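Local coordinates for Serine/threonine-protein kinase Tel1 (Chaetomium thermophilum, PDB 6SKY) that phosphorylates serine and threonine residues of proteins using ATP, and probably senses DNA damage and switches on checkpoint signalling, at residues A[1563-1568]-A[1574-1579]; A[1567-1572]-A[1613-1618]; A[1475-1480]-A[1538-1543]. All coordinates share one frame; numbering follows the deposited sequence.

Interaction 1: A[1563-1568]-A[1574-1579]; sequences LEILKD and QLLNEP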
loop_
_atom_site.group_PDB
_atom_site.type_symbol
_atom_site.label_atom_id
_atom_site.label_comp_id
_atom_site.label_asym_id
_atom_site.label_seq_id
_atom_site.Cartn_x
_atom_site.Cartn_y
_atom_site.Cartn_z
ATOM N N LEU A 1563 5.300 44.020 -34.486
ATOM C CA LEU A 1563 4.135 43.174 -34.275
ATOM C C LEU A 1563 3.463 42.824 -35.593
ATOM O O LEU A 1563 2.995 41.696 -35.770
ATOM C CB LEU A 1563 3.156 43.872 -33.339
ATOM C CG LEU A 1563 2.295 42.954 -32.479
ATOM C CD1 LEU A 1563 3.175 42.170 -31.519
ATOM C CD2 LEU A 1563 1.250 43.766 -31.738
ATOM N N GLU A 1564 3.414 43.768 -36.536
ATOM C CA GLU A 1564 2.845 43.473 -37.848
ATOM C C GLU A 1564 3.672 42.438 -38.591
ATOM O O GLU A 1564 3.120 41.509 -39.184
ATOM C CB GLU A 1564 2.734 44.750 -38.677
ATOM C CG GLU A 1564 1.618 45.686 -38.260
ATOM C CD GLU A 1564 0.242 45.146 -38.600
ATOM O OE1 GLU A 1564 0.155 44.131 -39.322
ATOM O OE2 GLU A 1564 -0.757 45.740 -38.146
ATOM N N ILE A 1565 4.996 42.586 -38.573
ATOM C CA ILE A 1565 5.867 41.626 -39.243
ATOM C C ILE A 1565 5.707 40.239 -38.638
ATOM O O ILE A 1565 5.636 39.238 -39.357
ATOM C CB ILE A 1565 7.328 42.097 -39.175
ATOM C CG1 ILE A 1565 7.510 43.372 -39.982
ATOM C CG2 ILE A 1565 8.248 41.022 -39.681
ATOM C CD1 ILE A 1565 8.840 44.010 -39.766
ATOM N N LEU A 1566 5.649 40.156 -37.311
ATOM C CA LEU A 1566 5.509 38.856 -36.665
ATOM C C LEU A 1566 4.152 38.237 -36.967
ATOM O O LEU A 1566 4.066 37.062 -37.333
ATOM C CB LEU A 1566 5.716 38.990 -35.159
ATOM C CG LEU A 1566 7.096 39.425 -34.676
ATOM C CD1 LEU A 1566 7.104 39.474 -33.174
ATOM C CD2 LEU A 1566 8.166 38.495 -35.187
ATOM N N LYS A 1567 3.079 39.013 -36.820
ATOM C CA LYS A 1567 1.746 38.507 -37.116
ATOM C C LYS A 1567 1.619 38.068 -38.568
ATOM O O LYS A 1567 0.913 37.100 -38.862
ATOM C CB LYS A 1567 0.719 39.583 -36.780
ATOM C CG LYS A 1567 -0.706 39.263 -37.152
ATOM C CD LYS A 1567 -1.622 40.385 -36.692
ATOM C CE LYS A 1567 -3.072 40.109 -37.048
ATOM N NZ LYS A 1567 -3.989 41.146 -36.498
ATOM N N ASP A 1568 2.301 38.758 -39.483
ATOM C CA ASP A 1568 2.273 38.383 -40.890
ATOM C C ASP A 1568 3.097 37.134 -41.155
ATOM O O ASP A 1568 2.761 36.348 -42.044
ATOM C CB ASP A 1568 2.787 39.547 -41.732
ATOM C CG ASP A 1568 2.996 39.175 -43.177
ATOM O OD1 ASP A 1568 2.008 39.171 -43.937
ATOM O OD2 ASP A 1568 4.150 38.891 -43.554
ATOM N N GLN A 1574 0.914 35.220 -46.809
ATOM C CA GLN A 1574 1.702 36.258 -46.168
ATOM C C GLN A 1574 2.163 37.293 -47.183
ATOM O O GLN A 1574 2.472 36.976 -48.332
ATOM C CB GLN A 1574 2.908 35.659 -45.448
ATOM C CG GLN A 1574 3.772 34.776 -46.306
ATOM C CD GLN A 1574 4.940 34.214 -45.541
ATOM O OE1 GLN A 1574 4.830 33.919 -44.353
ATOM N NE2 GLN A 1574 6.075 34.071 -46.211
ATOM N N LEU A 1575 2.206 38.545 -46.732
ATOM C CA LEU A 1575 2.550 39.656 -47.606
ATOM C C LEU A 1575 4.045 39.692 -47.892
ATOM O O LEU A 1575 4.470 39.647 -49.049
ATOM C CB LEU A 1575 2.087 40.966 -46.972
ATOM C CG LEU A 1575 1.452 41.983 -47.910
ATOM C CD1 LEU A 1575 0.357 41.327 -48.720
ATOM C CD2 LEU A 1575 0.905 43.146 -47.117
ATOM N N LEU A 1576 4.857 39.763 -46.845
ATOM C CA LEU A 1576 6.298 39.841 -47.003
ATOM C C LEU A 1576 6.879 38.489 -47.399
ATOM O O LEU A 1576 6.191 37.467 -47.430
ATOM C CB LEU A 1576 6.946 40.320 -45.709
ATOM C CG LEU A 1576 6.353 41.593 -45.125
ATOM C CD1 LEU A 1576 6.910 41.830 -43.752
ATOM C CD2 LEU A 1576 6.656 42.760 -46.021
ATOM N N ASN A 1577 8.163 38.498 -47.713
ATOM C CA ASN A 1577 8.928 37.296 -47.992
ATOM C C ASN A 1577 10.200 37.318 -47.152
ATOM O O ASN A 1577 10.475 38.282 -46.437
ATOM C CB ASN A 1577 9.227 37.180 -49.490
ATOM C CG ASN A 1577 9.803 38.455 -50.077
ATOM O OD1 ASN A 1577 11.001 38.556 -50.308
ATOM N ND2 ASN A 1577 8.944 39.430 -50.327
ATOM N N GLU A 1578 10.980 36.243 -47.245
ATOM C CA GLU A 1578 12.114 36.083 -46.339
ATOM C C GLU A 1578 13.153 37.193 -46.437
ATOM O O GLU A 1578 13.593 37.670 -45.379
ATOM C CB GLU A 1578 12.772 34.717 -46.558
ATOM C CG GLU A 1578 11.870 33.534 -46.265
ATOM C CD GLU A 1578 12.655 32.289 -45.901
ATOM O OE1 GLU A 1578 13.800 32.434 -45.423
ATOM O OE2 GLU A 1578 12.131 31.169 -46.091
ATOM N N PRO A 1579 13.593 37.644 -47.617
ATOM C CA PRO A 1579 14.603 38.718 -47.633
ATOM C C PRO A 1579 14.110 40.037 -47.063
ATOM O O PRO A 1579 14.832 40.675 -46.289
ATOM C CB PRO A 1579 14.950 38.842 -49.120
ATOM C CG PRO A 1579 14.572 37.549 -49.706
ATOM C CD PRO A 1579 13.370 37.099 -48.965
#
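Asp-1568 and Gln-1574 bring the two backbones closest, with Asp-1568 CA and Gln-1574 CA 5.7 Å apart. Segment 1563-1568 is part of helix 1557-1569, near its C-terminal end, whereas 1574-1577 is the last part of the connection that turns back beside this helix before helix 1578-1588 begins. The returning chain places two successive backbone amides, those of Leu-1575 and Leu-1576, in front of one carboxylate. With CG anti to the backbone N (chi1 171°), Asp-1568 projects from the helix toward the loop. Leu-1575 N donates to Asp-1568 OD1 at 2.9 Å in a nearly straight bond (167° at the hydrogen), which uses the syn lone pair, on the side of the other oxygen. Leu-1576 N adds a weak bond to Asp-1568 OD2 at 3.5 Å. The carboxylate spans two successive amides, which probably restrains its rotation and the path of the loop. This is a helical hairpin of the alpha solenoid, helix 1557-1569 and helix 1578-1588 joined by a short loop and tied by a buried carboxylate that accepts from loop amides. Arg-1571, in the same loop, forms a long and weak ion pair with Asp-1568 OD1. Away from the polar grip, Ile-1565 lies roughly perpendicular to Leu-1576, with Ile-1565 CG1 4.1 Å from Leu-1576 CD1. The beta carbon of Gln-1574 rests 3.5 Å from Asp-1568 O. Leu-1575 turns its isobutyl end from the acid toward Gln-1532 and Phe-1536 of helix 1530-1543.

Interaction 2: A[1567-1572]-A[1613-1618]; sequences KDWGRE and GAVVWK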
loop_
_atom_site.group_PDB
_atom_site.type_symbol
_atom_site.label_atom_id
_atom_site.label_comp_id
_atom_site.label_asym_id
_atom_site.label_seq_id
_atom_site.Cartn_x
_atom_site.Cartn_y
_atom_site.Cartn_z
ATOM N N LYS A 1567 3.079 39.013 -36.820
ATOM C CA LYS A 1567 1.746 38.507 -37.116
ATOM C C LYS A 1567 1.619 38.068 -38.568
ATOM O O LYS A 1567 0.913 37.100 -38.862
ATOM C CB LYS A 1567 0.719 39.583 -36.780
ATOM C CG LYS A 1567 -0.706 39.263 -37.152
ATOM C CD LYS A 1567 -1.622 40.385 -36.692
ATOM C CE LYS A 1567 -3.072 40.109 -37.048
ATOM N NZ LYS A 1567 -3.989 41.146 -36.498
ATOM N N ASP A 1568 2.301 38.758 -39.483
ATOM C CA ASP A 1568 2.273 38.383 -40.890
ATOM C C ASP A 1568 3.097 37.134 -41.155
ATOM O O ASP A 1568 2.761 36.348 -42.044
ATOM C CB ASP A 1568 2.787 39.547 -41.732
ATOM C CG ASP A 1568 2.996 39.175 -43.177
ATOM O OD1 ASP A 1568 2.008 39.171 -43.937
ATOM O OD2 ASP A 1568 4.150 38.891 -43.554
ATOM N N TRP A 1569 4.178 36.945 -40.402
ATOM C CA TRP A 1569 5.034 35.779 -40.584
ATOM C C TRP A 1569 4.254 34.492 -40.374
ATOM O O TRP A 1569 4.341 33.561 -41.180
ATOM C CB TRP A 1569 6.207 35.869 -39.618
ATOM C CG TRP A 1569 7.329 34.960 -39.891
ATOM C CD1 TRP A 1569 7.312 33.832 -40.638
ATOM C CD2 TRP A 1569 8.662 35.108 -39.414
ATOM N NE1 TRP A 1569 8.555 33.259 -40.657
ATOM C CE2 TRP A 1569 9.404 34.031 -39.913
ATOM C CE3 TRP A 1569 9.300 36.055 -38.616
ATOM C CZ2 TRP A 1569 10.749 33.870 -39.637
ATOM C CZ3 TRP A 1569 10.630 35.895 -38.346
ATOM C CH2 TRP A 1569 11.344 34.812 -38.852
ATOM N N GLY A 1570 3.484 34.419 -39.296
ATOM C CA GLY A 1570 2.662 33.251 -39.072
ATOM C C GLY A 1570 1.310 33.394 -39.730
ATOM O O GLY A 1570 0.387 33.969 -39.148
ATOM N N ARG A 1571 1.184 32.852 -40.935
ATOM C CA ARG A 1571 -0.016 32.955 -41.758
ATOM C C ARG A 1571 0.145 31.988 -42.921
ATOM O O ARG A 1571 1.177 31.326 -43.064
ATOM C CB ARG A 1571 -0.243 34.378 -42.266
ATOM C CG ARG A 1571 -1.236 35.186 -41.464
ATOM C CD ARG A 1571 -1.315 36.598 -41.992
ATOM N NE ARG A 1571 -1.863 37.524 -41.009
ATOM C CZ ARG A 1571 -1.960 38.835 -41.198
ATOM N NH1 ARG A 1571 -1.547 39.374 -42.334
ATOM N NH2 ARG A 1571 -2.469 39.607 -40.250
ATOM N N GLU A 1572 -0.882 31.920 -43.762
ATOM C CA GLU A 1572 -0.854 31.110 -44.973
ATOM C C GLU A 1572 -0.678 31.935 -46.235
ATOM O O GLU A 1572 0.013 31.503 -47.159
ATOM C CB GLU A 1572 -2.140 30.285 -45.085
ATOM C CG GLU A 1572 -2.159 29.313 -46.259
ATOM C CD GLU A 1572 -3.503 28.630 -46.431
ATOM O OE1 GLU A 1572 -4.507 29.136 -45.887
ATOM O OE2 GLU A 1572 -3.555 27.585 -47.112
ATOM N N GLY A 1613 4.210 33.111 -29.647
ATOM C CA GLY A 1613 5.431 32.450 -29.226
ATOM C C GLY A 1613 6.144 31.727 -30.348
ATOM O O GLY A 1613 7.372 31.764 -30.436
ATOM N N ALA A 1614 5.391 31.049 -31.212
ATOM C CA ALA A 1614 6.011 30.294 -32.293
ATOM C C ALA A 1614 6.763 31.212 -33.242
ATOM O O ALA A 1614 7.892 30.914 -33.649
ATOM C CB ALA A 1614 4.952 29.500 -33.046
ATOM N N VAL A 1615 6.167 32.354 -33.576
ATOM C CA VAL A 1615 6.798 33.284 -34.500
ATOM C C VAL A 1615 7.961 34.001 -33.834
ATOM O O VAL A 1615 8.976 34.280 -34.475
ATOM C CB VAL A 1615 5.758 34.272 -35.044
ATOM C CG1 VAL A 1615 6.391 35.177 -36.050
ATOM C CG2 VAL A 1615 4.615 33.519 -35.671
ATOM N N VAL A 1616 7.847 34.305 -32.541
ATOM C CA VAL A 1616 8.967 34.953 -31.870
ATOM C C VAL A 1616 10.146 34.002 -31.736
ATOM O O VAL A 1616 11.298 34.428 -31.809
ATOM C CB VAL A 1616 8.527 35.512 -30.509
ATOM C CG1 VAL A 1616 9.716 35.998 -29.732
ATOM C CG2 VAL A 1616 7.566 36.647 -30.718
ATOM N N TRP A 1617 9.897 32.707 -31.564
ATOM C CA TRP A 1617 11.009 31.765 -31.591
ATOM C C TRP A 1617 11.592 31.646 -32.989
ATOM O O TRP A 1617 12.814 31.619 -33.157
ATOM C CB TRP A 1617 10.577 30.392 -31.092
ATOM C CG TRP A 1617 11.629 29.378 -31.336
ATOM C CD1 TRP A 1617 11.562 28.317 -32.179
ATOM C CD2 TRP A 1617 12.934 29.352 -30.762
ATOM N NE1 TRP A 1617 12.738 27.621 -32.155
ATOM C CE2 TRP A 1617 13.598 28.239 -31.290
ATOM C CE3 TRP A 1617 13.603 30.160 -29.842
ATOM C CZ2 TRP A 1617 14.896 27.915 -30.933
ATOM C CZ3 TRP A 1617 14.883 29.838 -29.493
ATOM C CH2 TRP A 1617 15.518 28.728 -30.032
ATOM N N LYS A 1618 10.735 31.560 -34.004
ATOM C CA LYS A 1618 11.212 31.539 -35.379
ATOM C C LYS A 1618 12.084 32.745 -35.685
ATOM O O LYS A 1618 13.023 32.649 -36.479
ATOM C CB LYS A 1618 10.024 31.495 -36.325
ATOM C CG LYS A 1618 10.214 30.630 -37.530
ATOM C CD LYS A 1618 8.959 30.634 -38.360
ATOM C CE LYS A 1618 7.783 30.176 -37.543
ATOM N NZ LYS A 1618 6.521 30.312 -38.300
#
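Trp-1569 and Val-1615 supply the apolar part of this contact, with Trp-1569 CB 3.6 Å from Val-1615 CG1. The two side chains run antiparallel alongside one another, and the methyl stays oblique to the indole. The second branch, Val-1615 CG2, lies 3.9 Å from Gly-1570 N, where the chain first leaves helical geometry. Helices 1557-1569 and 1606-1619 are separated in sequence by helix 1578-1588, so the contact joins next-but-one helices of the alpha solenoid, the C-terminal end of helix 1557-1569 meeting the last turns of helix 1606-1619. The remaining packing is between aromatic ring and aliphatic chain: Lys-1618 CB sits over one face of the indole, 4.1 Å above its plane and displaced toward the rim. Lys-1618 CG and CD run on past the ring, CD 3.5 Å from Trp-1569 NE1; beyond it the bend at chi3 (-57°) redirects CE and NZ. Cation-pi character enters through Arg-1581 of helix 1578-1588, which also meets the indole. Replacing the tryptophan by an alanine would probably leave Val-1615 CG1 and the methylenes of Lys-1618 without their apolar cover and Arg-1581 without its aromatic partner. Val-1615 also touches Leu-1566, one turn further back.

Interaction 3: A[1475-1480]-A[1538-1543]; sequences GYALSS and SITENA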
loop_
_atom_site.group_PDB
_atom_site.type_symbol
_atom_site.label_atom_id
_atom_site.label_comp_id
_atom_site.label_asym_id
_atom_site.label_seq_id
_atom_site.Cartn_x
_atom_site.Cartn_y
_atom_site.Cartn_z
ATOM N N GLY A 1475 7.003 44.048 -49.721
ATOM C CA GLY A 1475 8.372 43.788 -49.320
ATOM C C GLY A 1475 9.340 44.833 -49.831
ATOM O O GLY A 1475 10.249 45.254 -49.110
ATOM N N TYR A 1476 9.163 45.269 -51.080
ATOM C CA TYR A 1476 10.047 46.296 -51.616
ATOM C C TYR A 1476 9.907 47.597 -50.845
ATOM O O TYR A 1476 10.906 48.247 -50.530
ATOM C CB TYR A 1476 9.762 46.523 -53.096
ATOM C CG TYR A 1476 10.603 47.630 -53.668
ATOM C CD1 TYR A 1476 11.956 47.451 -53.876
ATOM C CD2 TYR A 1476 10.048 48.858 -53.979
ATOM C CE1 TYR A 1476 12.730 48.453 -54.380
ATOM C CE2 TYR A 1476 10.816 49.867 -54.482
ATOM C CZ TYR A 1476 12.156 49.660 -54.682
ATOM O OH TYR A 1476 12.936 50.662 -55.189
ATOM N N ALA A 1477 8.675 47.987 -50.524
ATOM C CA ALA A 1477 8.446 49.200 -49.757
ATOM C C ALA A 1477 9.068 49.101 -48.375
ATOM O O ALA A 1477 9.726 50.035 -47.914
ATOM C CB ALA A 1477 6.948 49.463 -49.652
ATOM N N LEU A 1478 8.864 47.974 -47.695
ATOM C CA LEU A 1478 9.446 47.803 -46.370
ATOM C C LEU A 1478 10.963 47.917 -46.417
ATOM O O LEU A 1478 11.562 48.684 -45.655
ATOM C CB LEU A 1478 9.021 46.461 -45.788
ATOM C CG LEU A 1478 9.629 46.055 -44.454
ATOM C CD1 LEU A 1478 9.476 47.159 -43.442
ATOM C CD2 LEU A 1478 8.948 44.807 -43.970
ATOM N N SER A 1479 11.601 47.170 -47.321
ATOM C CA SER A 1479 13.057 47.194 -47.397
ATOM C C SER A 1479 13.571 48.574 -47.772
ATOM O O SER A 1479 14.563 49.049 -47.209
ATOM C CB SER A 1479 13.546 46.157 -48.402
ATOM O OG SER A 1479 13.067 44.869 -48.080
ATOM N N SER A 1480 12.902 49.241 -48.712
ATOM C CA SER A 1480 13.375 50.534 -49.183
ATOM C C SER A 1480 13.226 51.597 -48.108
ATOM O O SER A 1480 14.148 52.381 -47.869
ATOM C CB SER A 1480 12.616 50.930 -50.446
ATOM O OG SER A 1480 13.215 52.051 -51.064
ATOM N N SER A 1538 -0.824 49.127 -42.499
ATOM C CA SER A 1538 -0.104 49.252 -41.240
ATOM C C SER A 1538 1.397 49.117 -41.444
ATOM O O SER A 1538 2.174 49.917 -40.915
ATOM C CB SER A 1538 -0.613 48.212 -40.248
ATOM O OG SER A 1538 -0.818 46.973 -40.894
ATOM N N ILE A 1539 1.826 48.118 -42.219
ATOM C CA ILE A 1539 3.253 47.926 -42.457
ATOM C C ILE A 1539 3.854 49.167 -43.098
ATOM O O ILE A 1539 4.838 49.726 -42.602
ATOM C CB ILE A 1539 3.494 46.672 -43.316
ATOM C CG1 ILE A 1539 3.339 45.408 -42.475
ATOM C CG2 ILE A 1539 4.869 46.708 -43.937
ATOM C CD1 ILE A 1539 3.395 44.137 -43.282
ATOM N N THR A 1540 3.261 49.629 -44.200
ATOM C CA THR A 1540 3.824 50.769 -44.916
ATOM C C THR A 1540 3.828 52.025 -44.053
ATOM O O THR A 1540 4.841 52.732 -43.969
ATOM C CB THR A 1540 3.043 51.003 -46.202
ATOM O OG1 THR A 1540 1.644 51.061 -45.900
ATOM C CG2 THR A 1540 3.290 49.872 -47.173
ATOM N N GLU A 1541 2.705 52.315 -43.391
ATOM C CA GLU A 1541 2.613 53.539 -42.609
ATOM C C GLU A 1541 3.578 53.524 -41.432
ATOM O O GLU A 1541 4.272 54.515 -41.179
ATOM C CB GLU A 1541 1.180 53.747 -42.131
ATOM C CG GLU A 1541 1.056 54.727 -40.983
ATOM C CD GLU A 1541 1.719 56.066 -41.263
ATOM O OE1 GLU A 1541 1.705 56.518 -42.427
ATOM O OE2 GLU A 1541 2.260 56.664 -40.311
ATOM N N ASN A 1542 3.642 52.415 -40.696
ATOM C CA ASN A 1542 4.546 52.370 -39.557
ATOM C C ASN A 1542 5.999 52.404 -40.005
ATOM O O ASN A 1542 6.836 53.026 -39.345
ATOM C CB ASN A 1542 4.261 51.135 -38.709
ATOM C CG ASN A 1542 2.879 51.161 -38.095
ATOM O OD1 ASN A 1542 2.621 51.906 -37.159
ATOM N ND2 ASN A 1542 1.984 50.342 -38.620
ATOM N N ALA A 1543 6.318 51.768 -41.136
ATOM C CA ALA A 1543 7.683 51.833 -41.646
ATOM C C ALA A 1543 8.058 53.244 -42.067
ATOM O O ALA A 1543 9.228 53.627 -41.972
ATOM C CB ALA A 1543 7.852 50.873 -42.820
#
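Leu-1478 and Ala-1543 meet methyl to methyl, Leu-1478 CD1 lying 4.1 Å from Ala-1543 CB, in a helix-helix packing of the alpha solenoid between helix 1470-1487 and helix 1530-1543. The two helices are next-but-one neighbours along the chain, with helix 1502-1521 between them, and no polar group bridges these two segments. Orientation decides which atoms touch. The methyl of Ala-1543 points toward the neighbouring helix, so it needs no further reach; the beta carbon of Leu-1478 does not, but with CG anti to the backbone N (chi1 175°) the branched end swings across and lays CD1 against the alanine. The closest approach of the two backbones is also here, with Leu-1478 CA and Ala-1543 CA 6.5 Å apart. The same leucine side chain touches Ala-1584 of helix 1578-1588. One residue earlier, Ala-1477 points across, and its CB lies 4.4 Å from Thr-1540 CG2. Thr-1540 thus behaves as an apolar residue at this face, offering its methyl to the neighbour, while its OG1 is hydrogen-bonded to Phe-1536 O in its own helix. Ile-1539 also points into the interface, and it packs further against Glu-1564 of helix 1557-1569. A polar side chain is likewise satisfied locally in the other helix: Ser-1479 OG donates to Gly-1475 O at 3.0 Å, and that carbonyl oxygen also accepts from Ser-1479 N, so that the hydroxyl and the amide approach on the two sides of the carbonyl plane.

How the interactions relate
Together the three contacts illustrate how a solenoid is held at different depths. Interactions 1 and 3 are buried, whereas interaction 2 is only partly so, at a helix end with solvent-accessible residues. Interactions 1 and 2 share helix 1557-1569 and lie about 8 Å apart between centres; interaction 3 holds two earlier helices. Their chemistry differs accordingly: a carboxylate gripping loop amides in 1, aromatic and aliphatic packing in 2, small apolar groups in 3. Interaction 1 touches both others, meeting 3 where Leu-1576 CD1 lies 3.6 Å from Leu-1478 CD2 and 2 where Leu-1566 packs on Val-1616. Interactions 2 and 3 do not touch, their centres being about 18 Å apart.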